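Local coordinates for hypothetical protein Atu1540 (Agrobacterium tumefaciens str. C58, PDB 2HWJ), which is of unknown function but carries a putative ParB-like nuclease domain and may therefore act on nucleic acid, at residues K16-T20 with R62-I66; V56-K60 with A89-H93. All coordinates share one frame; numbering follows the deposited sequence.

How the contacts relate
From the N terminus, the chain passes strand 9-13 and enters the loop holding 16-20, which meets 62-66 in contact 1 and closes a loop with 41 residues between. Strand 52-57 lies within that loop. Segment 56-60, the last two residues of this strand and the loop after it, comes before contact 1 closes at 62-66, and its partner 89-93 comes after, so the two closures cross. Strands 52-57 and 63-65 follow each other and pair side by side, Tyr-64 N lying 3.0 Å from Val-56 O in a probable hydrogen bond. Together the contacts tie the 16-20 loop and strands 63-65, 52-57 and 82-90 into one sheet region; the centres of the two contacts are about 10 Å apart.

Contact 1 of 2, residues K16-T20 with R62-I66; sequences KLRPT and RAYLI
With CG anti to the carbonyl carbon in both Arg-18 (chi1 -73°) and Arg-62, and each chain bent again at chi2 and chi3, the two guanidinium groups come to lie flat on one another. The setting is an isolated beta bridge, in which the loop after strand 9-13 meets 63-65, an outermost strand of the mixed four-stranded sheet in this predicted ParB-like fold, at Arg-18 with Tyr-64, the segments 44° apart in direction. The bridge is defined by two bonds at Arg-18: its N donates to Ala-63 O (2.9 Å), and its O accepts from Leu-65 N (3.0 Å). The stacked groups have centres 3.3 Å apart and planes 13° apart; their like charges would probably oppose the stack, and as both residues touch a crystal neighbour, the lattice may influence it. Nearer the backbone, Arg-18 CB sits over a face of the Tyr-64 ring, 3.7 Å from its centroid, a CH-pi contact, while Thr-20 CG2 approaches the ring edge. On the other flank Leu-17 CD2 packs on Ala-63 CB and Leu-65 CB. Phe-99 meets the tyrosine ring from helix 96-105. Thr-20 OG1, hydrogen-bonded to Leu-108 O, also lies 2.8 Å from Leu-65 O.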
ATOM      1  N   LYS A  16       8.444 -19.355 -23.266  1.00 56.44           N
ATOM      2  CA  LYS A  16       9.708 -18.824 -22.794  1.00 56.37           C
ATOM      3  C   LYS A  16       9.535 -18.081 -21.470  1.00 55.13           C
ATOM      4  O   LYS A  16      10.510 -17.799 -20.856  1.00 53.37           O
ATOM      5  CB  LYS A  16      10.356 -17.912 -23.849  1.00 57.50           C
ATOM      6  CG  LYS A  16      10.879 -18.664 -25.041  1.00 61.07           C
ATOM      7  CD  LYS A  16      12.419 -18.755 -25.085  1.00 68.37           C
ATOM      8  CE  LYS A  16      12.925 -19.735 -26.181  1.00 66.61           C
ATOM      9  NZ  LYS A  16      12.686 -21.207 -25.750  1.00 67.90           N
ATOM     10  N   LEU A  17       8.292 -17.800 -21.036  1.00 54.70           N
ATOM     11  CA  LEU A  17       8.047 -17.153 -19.765  1.00 55.26           C
ATOM     12  C   LEU A  17       8.330 -18.018 -18.616  1.00 55.75           C
ATOM     13  O   LEU A  17       7.929 -19.165 -18.562  1.00 56.81           O
ATOM     14  CB  LEU A  17       6.621 -16.730 -19.584  1.00 55.00           C
ATOM     15  CG  LEU A  17       6.265 -15.445 -20.273  1.00 56.56           C
ATOM     16  CD1 LEU A  17       4.749 -15.444 -20.538  1.00 55.42           C
ATOM     17  CD2 LEU A  17       6.678 -14.325 -19.374  1.00 57.06           C
ATOM     18  N   ARG A  18       8.961 -17.441 -17.632  1.00 56.64           N
ATOM     19  CA  ARG A  18       9.254 -18.193 -16.484  1.00 58.64           C
ATOM     20  C   ARG A  18       8.207 -17.897 -15.411  1.00 58.53           C
ATOM     21  O   ARG A  18       8.099 -16.797 -14.971  1.00 60.56           O
ATOM     22  CB  ARG A  18      10.671 -17.855 -16.060  1.00 59.25           C
ATOM     23  CG  ARG A  18      11.649 -18.474 -16.996  1.00 61.21           C
ATOM     24  CD  ARG A  18      12.330 -19.660 -16.395  1.00 70.43           C
ATOM     25  NE  ARG A  18      13.717 -19.645 -16.867  1.00 79.77           N
ATOM     26  CZ  ARG A  18      14.279 -20.538 -17.691  1.00 83.25           C
ATOM     27  NH1 ARG A  18      13.624 -21.639 -18.084  1.00 86.33           N
ATOM     28  NH2 ARG A  18      15.545 -20.362 -18.084  1.00 84.94           N
ATOM     29  N   PRO A  19       7.441 -18.895 -14.989  1.00 57.82           N
ATOM     30  CA  PRO A  19       6.430 -18.796 -13.946  1.00 57.56           C
ATOM     31  C   PRO A  19       6.958 -18.199 -12.634  1.00 57.32           C
ATOM     32  O   PRO A  19       8.165 -18.251 -12.422  1.00 55.68           O
ATOM     33  CB  PRO A  19       6.070 -20.267 -13.657  1.00 56.60           C
ATOM     34  CG  PRO A  19       6.402 -20.984 -14.854  1.00 57.91           C
ATOM     35  CD  PRO A  19       7.516 -20.240 -15.577  1.00 58.22           C
ATOM     36  N   THR A  20       6.076 -17.718 -11.724  1.00 56.73           N
ATOM     37  CA  THR A  20       6.595 -17.383 -10.435  1.00 55.84           C
ATOM     38  C   THR A  20       5.778 -17.991  -9.338  1.00 55.71           C
ATOM     39  O   THR A  20       5.827 -17.571  -8.175  1.00 57.35           O
ATOM     40  CB  THR A  20       6.839 -15.788 -10.276  1.00 57.20           C
ATOM     41  OG1 THR A  20       5.616 -15.082 -10.375  1.00 56.83           O
ATOM     42  CG2 THR A  20       7.859 -15.202 -11.313  1.00 55.68           C
ATOM     43  N   ARG A  62      16.002 -13.626 -19.032  1.00 64.88           N
ATOM     44  CA  ARG A  62      14.771 -14.270 -18.951  1.00 61.19           C
ATOM     45  C   ARG A  62      13.700 -13.313 -18.407  1.00 58.98           C
ATOM     46  O   ARG A  62      13.963 -12.412 -17.621  1.00 59.29           O
ATOM     47  CB  ARG A  62      14.990 -15.607 -18.211  1.00 62.34           C
ATOM     48  CG  ARG A  62      15.907 -16.648 -18.976  1.00 65.44           C
ATOM     49  CD  ARG A  62      15.310 -16.892 -20.382  1.00 73.13           C
ATOM     50  NE  ARG A  62      15.293 -18.287 -20.823  1.00 78.73           N
ATOM     51  CZ  ARG A  62      14.275 -19.172 -20.702  1.00 78.98           C
ATOM     52  NH1 ARG A  62      13.109 -18.889 -20.127  1.00 72.36           N
ATOM     53  NH2 ARG A  62      14.449 -20.405 -21.180  1.00 83.54           N
ATOM     54  N   ALA A  63      12.491 -13.456 -18.903  1.00 56.61           N
ATOM     55  CA  ALA A  63      11.331 -12.738 -18.399  1.00 55.02           C
ATOM     56  C   ALA A  63      10.503 -13.595 -17.425  1.00 55.04           C
ATOM     57  O   ALA A  63      10.088 -14.720 -17.795  1.00 53.72           O
ATOM     58  CB  ALA A  63      10.485 -12.352 -19.545  1.00 53.33           C
ATOM     59  N   TYR A  64      10.219 -13.059 -16.230  1.00 54.27           N
ATOM     60  CA  TYR A  64       9.372 -13.769 -15.227  1.00 55.28           C
ATOM     61  C   TYR A  64       7.986 -13.217 -15.146  1.00 55.07           C
ATOM     62  O   TYR A  64       7.846 -12.021 -14.941  1.00 57.11           O
ATOM     63  CB  TYR A  64      10.020 -13.685 -13.816  1.00 55.55           C
ATOM     64  CG  TYR A  64      11.251 -14.508 -13.808  1.00 55.05           C
ATOM     65  CD1 TYR A  64      12.377 -14.081 -14.560  1.00 52.77           C
ATOM     66  CD2 TYR A  64      11.256 -15.798 -13.219  1.00 52.90           C
ATOM     67  CE1 TYR A  64      13.539 -14.886 -14.660  1.00 49.39           C
ATOM     68  CE2 TYR A  64      12.402 -16.598 -13.286  1.00 49.90           C
ATOM     69  CZ  TYR A  64      13.538 -16.111 -14.008  1.00 51.66           C
ATOM     70  OH  TYR A  64      14.668 -16.833 -14.126  1.00 56.89           O
ATOM     71  N   LEU A  65       6.987 -14.053 -15.314  1.00 55.43           N
ATOM     72  CA  LEU A  65       5.554 -13.664 -15.363  1.00 57.80           C
ATOM     73  C   LEU A  65       5.137 -13.331 -13.959  1.00 60.17           C
ATOM     74  O   LEU A  65       5.388 -14.109 -13.043  1.00 60.19           O
ATOM     75  CB  LEU A  65       4.707 -14.879 -15.771  1.00 56.13           C
ATOM     76  CG  LEU A  65       3.212 -14.631 -15.787  1.00 57.17           C
ATOM     77  CD1 LEU A  65       2.827 -13.481 -16.752  1.00 53.74           C
ATOM     78  CD2 LEU A  65       2.414 -15.893 -16.125  1.00 57.61           C
ATOM     79  N   ILE A  66       4.452 -12.215 -13.776  1.00 63.65           N
ATOM     80  CA  ILE A  66       4.178 -11.710 -12.408  1.00 66.50           C
ATOM     81  C   ILE A  66       2.699 -11.837 -12.040  1.00 68.96           C
ATOM     82  O   ILE A  66       2.304 -11.900 -10.876  1.00 72.07           O
ATOM     83  CB  ILE A  66       4.721 -10.246 -12.282  1.00 66.46           C
ATOM     84  CG1 ILE A  66       6.146 -10.353 -11.870  1.00 65.92           C
ATOM     85  CG2 ILE A  66       4.036  -9.424 -11.256  1.00 66.68           C
ATOM     86  CD1 ILE A  66       6.300 -11.595 -11.135  1.00 62.14           C
TER

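Contact 2 of 2, residues V56-K60 with A89-H93; sequences VAGPK and AKFSH
Ala-57 takes both backbone hydrogen bonds that join 56-60 to 89-93: its N donates to Ala-89 O (2.9 Å, N-H...O angle 164°), and its O accepts from Phe-91 N (2.9 Å, 153°). One residue gripping the two that flank Lys-90 is the signature of a parallel bridge, and the directions of 56-60 and 89-92, 9° apart, agree with it. Ala-57 CB and Lys-90 lie on the same face of the sheet, the lysine CG 4.1 Å from that methyl carbon. The branches of Val-56 divide the apolar contacts. CG2, anti to the carbonyl carbon, packs against Ala-89 CB at 3.9 Å, whereas CG1 is set against the CD2 and CE2 side of the Phe-91 ring, the two side chains meeting at a slant. Past the bridge, regular strand pairing stops at Gly-58, whose O faces Ser-92 CB and makes a CA-H...O contact with Ser-92 CA (3.5 Å). Outside this first shell, helix 96-105 packs on it: Met-103 on both Val-56 and Phe-91, Phe-99 on Pro-59. His-196 of the second subunit touches Phe-91 and meets the His-93 ring, so the turn after the strand borders the subunit interface. The contact thus joins the ends of strands 52-57 and 82-90, with strand 63-65 paired to 52-57, strand 9-13 paired to 82-90 and helix 96-105 packed against the Val-56 and Phe-91 side chains.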
ATOM      1  N   VAL A  56       8.973  -9.249 -15.278  1.00 55.59           N
ATOM      2  CA  VAL A  56      10.121  -8.645 -14.619  1.00 54.51           C
ATOM      3  C   VAL A  56      11.303  -9.187 -15.350  1.00 53.65           C
ATOM      4  O   VAL A  56      11.323 -10.315 -15.719  1.00 55.34           O
ATOM      5  CB  VAL A  56      10.114  -9.110 -13.112  1.00 55.38           C
ATOM      6  CG1 VAL A  56      11.487  -9.263 -12.541  1.00 56.28           C
ATOM      7  CG2 VAL A  56       9.388  -8.141 -12.269  1.00 53.31           C
ATOM      8  N   ALA A  57      12.340  -8.440 -15.558  1.00 54.70           N
ATOM      9  CA  ALA A  57      13.446  -9.022 -16.300  1.00 55.05           C
ATOM     10  C   ALA A  57      14.352  -9.664 -15.253  1.00 55.27           C
ATOM     11  O   ALA A  57      14.733  -9.006 -14.309  1.00 55.64           O
ATOM     12  CB  ALA A  57      14.186  -7.972 -17.166  1.00 53.67           C
ATOM     13  N   GLY A  58      14.660 -10.960 -15.419  1.00 55.14           N
ATOM     14  CA  GLY A  58      15.531 -11.669 -14.516  1.00 53.88           C
ATOM     15  C   GLY A  58      16.851 -11.905 -15.138  1.00 54.50           C
ATOM     16  O   GLY A  58      17.164 -11.365 -16.161  1.00 54.82           O
ATOM     17  N   PRO A  59      17.620 -12.779 -14.528  1.00 55.91           N
ATOM     18  CA  PRO A  59      18.975 -13.150 -14.869  1.00 56.68           C
ATOM     19  C   PRO A  59      19.029 -13.730 -16.259  1.00 58.41           C
ATOM     20  O   PRO A  59      18.033 -14.274 -16.717  1.00 57.58           O
ATOM     21  CB  PRO A  59      19.284 -14.245 -13.900  1.00 55.99           C
ATOM     22  CG  PRO A  59      18.368 -14.026 -12.818  1.00 59.07           C
ATOM     23  CD  PRO A  59      17.093 -13.558 -13.409  1.00 55.11           C
ATOM     24  N   LYS A  60      20.187 -13.611 -16.933  1.00 61.37           N
ATOM     25  CA  LYS A  60      20.308 -14.001 -18.353  1.00 64.41           C
ATOM     26  C   LYS A  60      19.249 -13.226 -19.010  1.00 65.75           C
ATOM     27  O   LYS A  60      18.862 -12.155 -18.510  1.00 67.61           O
ATOM     28  CB  LYS A  60      20.038 -15.482 -18.521  1.00 64.40           C
ATOM     29  CG  LYS A  60      21.003 -16.280 -17.664  1.00 67.06           C
ATOM     30  CD  LYS A  60      22.450 -15.881 -18.023  1.00 73.64           C
ATOM     31  CE  LYS A  60      23.408 -16.054 -16.821  1.00 80.25           C
ATOM     32  NZ  LYS A  60      23.845 -17.511 -16.543  1.00 82.57           N
ATOM     33  N   ALA A  89       9.915  -4.087 -14.103  1.00 58.25           N
ATOM     34  CA  ALA A  89      11.057  -4.014 -13.221  1.00 57.90           C
ATOM     35  C   ALA A  89      12.155  -4.816 -13.819  1.00 58.31           C
ATOM     36  O   ALA A  89      11.921  -5.774 -14.567  1.00 57.47           O
ATOM     37  CB  ALA A  89      10.714  -4.534 -11.847  1.00 57.42           C
ATOM     38  N   LYS A  90      13.363  -4.434 -13.455  1.00 59.43           N
ATOM     39  CA  LYS A  90      14.560  -4.923 -14.132  1.00 60.60           C
ATOM     40  C   LYS A  90      15.514  -5.385 -13.061  1.00 59.66           C
ATOM     41  O   LYS A  90      16.096  -4.557 -12.346  1.00 62.32           O
ATOM     42  CB  LYS A  90      15.173  -3.787 -14.967  1.00 60.01           C
ATOM     43  CG  LYS A  90      15.742  -4.263 -16.278  1.00 61.96           C
ATOM     44  CD  LYS A  90      16.172  -3.081 -17.229  1.00 62.74           C
ATOM     45  CE  LYS A  90      16.956  -3.628 -18.475  1.00 68.28           C
ATOM     46  NZ  LYS A  90      16.579  -5.112 -18.965  1.00 70.74           N
ATOM     47  N   PHE A  91      15.663  -6.691 -12.917  1.00 58.25           N
ATOM     48  CA  PHE A  91      16.627  -7.248 -11.993  1.00 57.44           C
ATOM     49  C   PHE A  91      17.714  -8.073 -12.685  1.00 57.51           C
ATOM     50  O   PHE A  91      18.444  -8.855 -12.047  1.00 59.08           O
ATOM     51  CB  PHE A  91      15.948  -8.151 -10.984  1.00 57.36           C
ATOM     52  CG  PHE A  91      14.852  -7.529 -10.238  1.00 55.43           C
ATOM     53  CD1 PHE A  91      14.993  -6.326  -9.632  1.00 55.42           C
ATOM     54  CD2 PHE A  91      13.658  -8.183 -10.118  1.00 59.35           C
ATOM     55  CE1 PHE A  91      13.962  -5.730  -8.929  1.00 56.51           C
ATOM     56  CE2 PHE A  91      12.605  -7.606  -9.388  1.00 62.33           C
ATOM     57  CZ  PHE A  91      12.782  -6.341  -8.795  1.00 59.74           C
ATOM     58  N   SER A  92      17.864  -7.886 -13.972  1.00 56.53           N
ATOM     59  CA  SER A  92      18.795  -8.675 -14.709  1.00 55.82           C
ATOM     60  C   SER A  92      20.201  -8.326 -14.331  1.00 54.82           C
ATOM     61  O   SER A  92      21.062  -8.948 -14.774  1.00 58.08           O
ATOM     62  CB  SER A  92      18.575  -8.471 -16.197  1.00 55.40           C
ATOM     63  OG  SER A  92      18.599  -7.070 -16.413  1.00 56.74           O
ATOM     64  N   HIS A  93      20.510  -7.380 -13.501  1.00 54.67           N
ATOM     65  CA  HIS A  93      21.930  -7.355 -13.020  1.00 53.80           C
ATOM     66  C   HIS A  93      22.173  -8.419 -11.925  1.00 54.40           C
ATOM     67  O   HIS A  93      23.290  -8.675 -11.563  1.00 55.39           O
ATOM     68  CB  HIS A  93      22.385  -5.974 -12.533  1.00 50.49           C
ATOM     69  CG  HIS A  93      21.502  -5.411 -11.493  1.00 50.24           C
ATOM     70  ND1 HIS A  93      20.159  -5.196 -11.708  1.00 52.53           N
ATOM     71  CD2 HIS A  93      21.730  -5.090 -10.190  1.00 54.19           C
ATOM     72  CE1 HIS A  93      19.600  -4.747 -10.588  1.00 55.42           C
ATOM     73  NE2 HIS A  93      20.536  -4.659  -9.652  1.00 51.55           N
TER